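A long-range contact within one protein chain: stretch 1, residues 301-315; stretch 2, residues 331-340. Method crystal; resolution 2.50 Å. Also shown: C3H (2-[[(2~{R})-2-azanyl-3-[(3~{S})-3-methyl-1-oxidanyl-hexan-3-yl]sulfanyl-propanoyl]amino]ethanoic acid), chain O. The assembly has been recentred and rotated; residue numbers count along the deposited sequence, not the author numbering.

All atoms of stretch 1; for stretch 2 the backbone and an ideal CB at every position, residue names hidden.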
# COMPACT_ATOMS: atom_id res chain seq x y z
N ILE A 301 -9.19 8.21 -1.83
CA ILE A 301 -9.36 8.55 -3.24
C ILE A 301 -8.28 7.88 -4.09
O ILE A 301 -8.62 7.21 -5.06
CB ILE A 301 -9.47 10.08 -3.46
CG1 ILE A 301 -10.81 10.60 -2.85
CG2 ILE A 301 -9.37 10.42 -4.96
CD1 ILE A 301 -11.00 12.10 -2.82
N GLN A 302 -7.00 7.99 -3.68
CA GLN A 302 -5.89 7.36 -4.41
C GLN A 302 -6.03 5.82 -4.55
O GLN A 302 -5.89 5.31 -5.65
CB GLN A 302 -4.54 7.74 -3.78
CG GLN A 302 -3.33 7.52 -4.69
CD GLN A 302 -2.87 6.08 -4.76
OE1 GLN A 302 -3.02 5.28 -3.85
NE2 GLN A 302 -2.25 5.72 -5.86
N GLU A 303 -6.29 5.09 -3.46
CA GLU A 303 -6.42 3.63 -3.52
C GLU A 303 -7.68 3.14 -4.27
O GLU A 303 -7.81 1.94 -4.53
CB GLU A 303 -6.31 3.00 -2.13
CG GLU A 303 -4.94 3.11 -1.49
CD GLU A 303 -3.87 2.15 -1.99
OE1 GLU A 303 -4.11 1.43 -2.98
OE2 GLU A 303 -2.78 2.12 -1.37
N GLN A 304 -8.56 4.08 -4.66
CA GLN A 304 -9.76 3.73 -5.42
C GLN A 304 -9.50 3.66 -6.91
O GLN A 304 -10.37 3.21 -7.65
CB GLN A 304 -10.93 4.67 -5.10
CG GLN A 304 -11.79 4.19 -3.93
CD GLN A 304 -12.79 5.25 -3.54
OE1 GLN A 304 -13.54 5.78 -4.37
NE2 GLN A 304 -12.83 5.58 -2.25
N GLY A 305 -8.30 4.04 -7.35
CA GLY A 305 -7.92 3.92 -8.75
C GLY A 305 -7.66 2.48 -9.16
O GLY A 305 -7.52 2.19 -10.35
N SER A 306 -7.55 1.56 -8.16
CA SER A 306 -7.30 0.13 -8.38
C SER A 306 -8.58 -0.70 -8.49
O SER A 306 -8.50 -1.83 -8.95
CB SER A 306 -6.41 -0.44 -7.28
OG SER A 306 -6.99 -0.25 -6.00
N ASN A 307 -9.74 -0.16 -8.07
CA ASN A 307 -11.01 -0.90 -8.08
C ASN A 307 -12.25 -0.09 -8.53
O ASN A 307 -13.26 -0.70 -8.86
CB ASN A 307 -11.26 -1.53 -6.70
CG ASN A 307 -11.41 -0.56 -5.55
OD1 ASN A 307 -10.92 0.57 -5.57
ND2 ASN A 307 -12.05 -1.01 -4.49
N VAL A 308 -12.19 1.25 -8.50
CA VAL A 308 -13.33 2.12 -8.83
C VAL A 308 -13.12 2.89 -10.16
O VAL A 308 -13.96 2.77 -11.06
CB VAL A 308 -13.70 3.05 -7.64
CG1 VAL A 308 -14.79 4.06 -8.01
CG2 VAL A 308 -14.11 2.25 -6.40
N LEU A 309 -12.04 3.68 -10.26
CA LEU A 309 -11.76 4.52 -11.43
C LEU A 309 -11.48 3.73 -12.72
O LEU A 309 -11.91 4.16 -13.79
CB LEU A 309 -10.63 5.52 -11.13
CG LEU A 309 -10.53 6.78 -12.01
CD1 LEU A 309 -11.85 7.56 -12.04
CD2 LEU A 309 -9.37 7.67 -11.55
N ASN A 310 -10.81 2.56 -12.60
CA ASN A 310 -10.48 1.66 -13.71
C ASN A 310 -11.72 0.94 -14.34
O ASN A 310 -11.79 0.83 -15.57
CB ASN A 310 -9.40 0.64 -13.30
CG ASN A 310 -9.66 -0.14 -12.03
OD1 ASN A 310 -10.49 0.23 -11.19
ND2 ASN A 310 -8.93 -1.23 -11.85
N ILE A 311 -12.67 0.45 -13.49
CA ILE A 311 -13.92 -0.20 -13.94
C ILE A 311 -14.80 0.87 -14.62
O ILE A 311 -15.43 0.58 -15.63
CB ILE A 311 -14.67 -0.93 -12.80
CG1 ILE A 311 -13.81 -2.03 -12.15
CG2 ILE A 311 -16.01 -1.51 -13.31
CD1 ILE A 311 -14.51 -2.76 -10.95
N TYR A 312 -14.81 2.10 -14.06
CA TYR A 312 -15.54 3.25 -14.62
C TYR A 312 -14.98 3.60 -16.00
O TYR A 312 -15.76 3.84 -16.92
CB TYR A 312 -15.48 4.46 -13.69
CG TYR A 312 -16.33 5.63 -14.14
CD1 TYR A 312 -17.73 5.58 -14.09
CD2 TYR A 312 -15.75 6.81 -14.60
CE1 TYR A 312 -18.51 6.67 -14.46
CE2 TYR A 312 -16.52 7.90 -14.99
CZ TYR A 312 -17.90 7.82 -14.92
OH TYR A 312 -18.67 8.90 -15.30
N GLY A 313 -13.66 3.58 -16.14
CA GLY A 313 -12.99 3.83 -17.41
C GLY A 313 -13.34 2.76 -18.43
O GLY A 313 -13.72 3.08 -19.56
N LEU A 314 -13.25 1.48 -18.02
CA LEU A 314 -13.56 0.31 -18.87
C LEU A 314 -15.02 0.31 -19.35
O LEU A 314 -15.29 -0.01 -20.51
CB LEU A 314 -13.22 -0.99 -18.10
CG LEU A 314 -13.46 -2.35 -18.79
CD1 LEU A 314 -12.66 -2.48 -20.09
CD2 LEU A 314 -13.08 -3.48 -17.89
N GLU A 315 -15.94 0.69 -18.46
CA GLU A 315 -17.38 0.68 -18.73
C GLU A 315 -17.95 1.96 -19.34
O GLU A 315 -18.95 1.88 -20.05
CB GLU A 315 -18.16 0.32 -17.47
CG GLU A 315 -17.96 -1.11 -17.01
CD GLU A 315 -18.64 -1.47 -15.71
OE1 GLU A 315 -19.23 -0.57 -15.07
OE2 GLU A 315 -18.56 -2.65 -15.31
N UNK A 331 -5.36 -0.68 -22.73
CA UNK A 331 -5.70 -1.87 -21.96
C UNK A 331 -6.02 -1.50 -20.53
O UNK A 331 -5.28 -0.73 -19.90
CB UNK A 331 -4.56 -2.89 -22.00
N UNK A 332 -7.15 -2.03 -20.00
CA UNK A 332 -7.69 -1.74 -18.66
C UNK A 332 -6.67 -1.90 -17.53
O UNK A 332 -6.74 -1.10 -16.60
CB UNK A 332 -8.88 -2.66 -18.38
N UNK A 333 -5.72 -2.86 -17.63
CA UNK A 333 -4.69 -3.05 -16.59
C UNK A 333 -3.61 -1.96 -16.59
O UNK A 333 -2.96 -1.76 -15.56
CB UNK A 333 -4.02 -4.41 -16.77
N UNK A 334 -3.45 -1.22 -17.72
CA UNK A 334 -2.48 -0.13 -17.86
C UNK A 334 -2.83 1.12 -17.04
O UNK A 334 -1.96 1.95 -16.81
CB UNK A 334 -2.36 0.25 -19.34
N UNK A 335 -4.09 1.22 -16.54
CA UNK A 335 -4.51 2.30 -15.64
C UNK A 335 -3.67 2.29 -14.36
O UNK A 335 -3.50 3.34 -13.75
CB UNK A 335 -6.00 2.17 -15.30
N UNK A 336 -3.15 1.09 -13.94
CA UNK A 336 -2.31 0.86 -12.74
C UNK A 336 -0.86 1.34 -12.89
O UNK A 336 -0.15 1.48 -11.89
CB UNK A 336 -2.30 -0.63 -12.40
N UNK A 337 -0.41 1.53 -14.15
CA UNK A 337 0.93 1.96 -14.53
C UNK A 337 1.07 3.49 -14.55
O UNK A 337 2.20 3.98 -14.54
CB UNK A 337 1.28 1.39 -15.90
N UNK A 338 -0.07 4.24 -14.54
CA UNK A 338 -0.08 5.71 -14.61
C UNK A 338 0.66 6.35 -13.41
O UNK A 338 1.62 7.10 -13.61
CB UNK A 338 -1.52 6.22 -14.66
N UNK A 339 0.19 6.07 -12.19
CA UNK A 339 0.74 6.57 -10.93
C UNK A 339 2.26 6.22 -10.75
O UNK A 339 3.02 7.16 -10.52
CB UNK A 339 -0.07 5.99 -9.77
N UNK A 340 2.72 4.95 -10.91
CA UNK A 340 4.17 4.68 -10.80
C UNK A 340 5.03 5.37 -11.86
O UNK A 340 6.16 5.75 -11.55
CB UNK A 340 4.41 3.17 -10.88
O2 C3H O . 3.50 1.27 -4.85
C11 C3H O . 3.61 2.26 -5.49
O3 C3H O . 4.18 3.33 -5.05
C10 C3H O . 3.07 2.45 -6.87
N1 C3H O . 1.90 1.66 -7.14
C9 C3H O . 0.68 2.08 -6.83
O1 C3H O . 0.40 2.53 -5.73
C8 C3H O . -0.38 2.03 -7.87
N C3H O . 0.06 1.16 -8.95
C7 C3H O . -1.68 1.47 -7.30
S C3H O . -3.00 2.65 -6.90
C3 C3H O . -3.68 3.47 -8.44
C4 C3H O . -4.37 2.38 -9.22
C5 C3H O . -2.51 4.15 -9.15
C6 C3H O . -2.77 4.70 -10.54
O C3H O . -1.97 4.09 -11.50
C2 C3H O . -4.69 4.55 -8.08
C1 C3H O . -4.31 5.96 -8.50
C C3H O . -5.37 6.96 -8.12

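Position 331 has its CA-to-CB direction away from stretch 1, and an ideal CB finds nothing of that stretch within 5.5 Å. Phi/psi of -72/132 would be open to most residues, so stretch 1 does not restrict the choice. The residue is Gly331. Its O accepts a hydrogen bond from Leu334 N.

Position 332 points toward stretch 1. Its ideal CB lies 4.1 Å from Leu314 CD1. An aliphatic side chain would suit this surface, as would a longer one whose methylenes pass the leucine before ending in a polar group. The residue is Glu332. Its OE2 comes within 4.0 Å of Leu314 CD1, a contact without polar pairing, and its OE1 is hydrogen-bonded elsewhere in the structure. The backbone also joins the stretches indirectly: water 1 accepts from Asn310 ND2 (3.1 Å) and donates to Glu332 O (2.6 Å).

Positions 333 and 334 leave the choice open. The first points away and the second is out of reach. They are Ala333 and Leu334.

Position 335 points toward the helix of stretch 1, with its ideal CB 4.2 Å from Asn310 CB. Gly313 lies further along and has no side chain, which leaves room for something large and flat or long and aliphatic. Phe, Leu or Met would be reasonable. The residue is Phe335. Its ring lies obliquely to its neighbours, with CE2 3.6 Å from Asn310 O and CZ 4.0 Å from Gly313 CA. A CB on Gly313 would sit 2.6 Å from Phe335 CZ, a clash, so the glycine makes space for the ring. Phe335 O accepts from the ligand hydroxyl, C3H O, at 2.8 Å.

Position 336 points sideways, and its ideal CB touches nothing of stretch 1. A long side chain could still turn back toward the free-facing Gly305 O, so a donor such as Gln, Lys or Arg is plausible. The residue is Gln336, whose end does come nearer. Its amide is probably turned over in the model. C3H N donates to Gln336 O at 3.0 Å.

Positions 337 and 338 are out of reach. Ser337 and Ile338 occupy them.

Position 339 points toward stretch 1, its ideal CB 4.5 Å from Gln302 NE2. A small or medium polar residue would suit, preferably with an acceptor. The residue is Asn339. As modelled, ND2 lies 3.2 Å from Gln302 NE2, but two donors do not bond. Asn339 N donates to C3H O at 3.0 Å.

Position 340 is out of reach of stretch 1. Pro340 instead places CG 3.7 Å from C3H N.

Stretch 2 (331-340) GEALFQSINP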
# COMPACT_ATOMS: atom_id res chain seq x y z
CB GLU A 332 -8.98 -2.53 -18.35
CG GLU A 332 -8.86 -4.04 -18.43
CD GLU A 332 -9.19 -4.67 -19.77
OE1 GLU A 332 -8.54 -4.31 -20.78
OE2 GLU A 332 -10.07 -5.57 -19.80
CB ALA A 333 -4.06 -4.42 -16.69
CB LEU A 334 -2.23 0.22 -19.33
CG LEU A 334 -1.05 -0.50 -19.96
CD1 LEU A 334 -1.47 -1.82 -20.54
CD2 LEU A 334 -0.43 0.34 -21.04
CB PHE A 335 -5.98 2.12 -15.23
CG PHE A 335 -7.02 2.59 -16.22
CD1 PHE A 335 -6.98 3.88 -16.74
CD2 PHE A 335 -8.09 1.78 -16.55
CE1 PHE A 335 -7.96 4.32 -17.62
CE2 PHE A 335 -9.09 2.23 -17.42
CZ PHE A 335 -9.01 3.49 -17.96
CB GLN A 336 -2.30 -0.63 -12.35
CG GLN A 336 -3.66 -1.24 -12.10
CD GLN A 336 -4.38 -0.47 -11.04
OE1 GLN A 336 -5.30 0.30 -11.33
NE2 GLN A 336 -3.94 -0.63 -9.80
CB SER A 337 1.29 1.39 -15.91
OG SER A 337 1.50 -0.01 -15.89
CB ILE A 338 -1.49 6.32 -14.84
CG1 ILE A 338 -2.14 5.78 -16.15
CG2 ILE A 338 -1.41 7.87 -14.86
CD1 ILE A 338 -3.59 6.08 -16.33
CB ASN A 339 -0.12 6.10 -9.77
CG ASN A 339 0.28 6.55 -8.41
OD1 ASN A 339 1.20 6.00 -7.82
ND2 ASN A 339 -0.48 7.49 -7.84
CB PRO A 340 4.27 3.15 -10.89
CG PRO A 340 2.88 2.64 -10.75
CD PRO A 340 1.97 3.71 -11.20
O HOH W 1 -6.69 -1.12 -13.96
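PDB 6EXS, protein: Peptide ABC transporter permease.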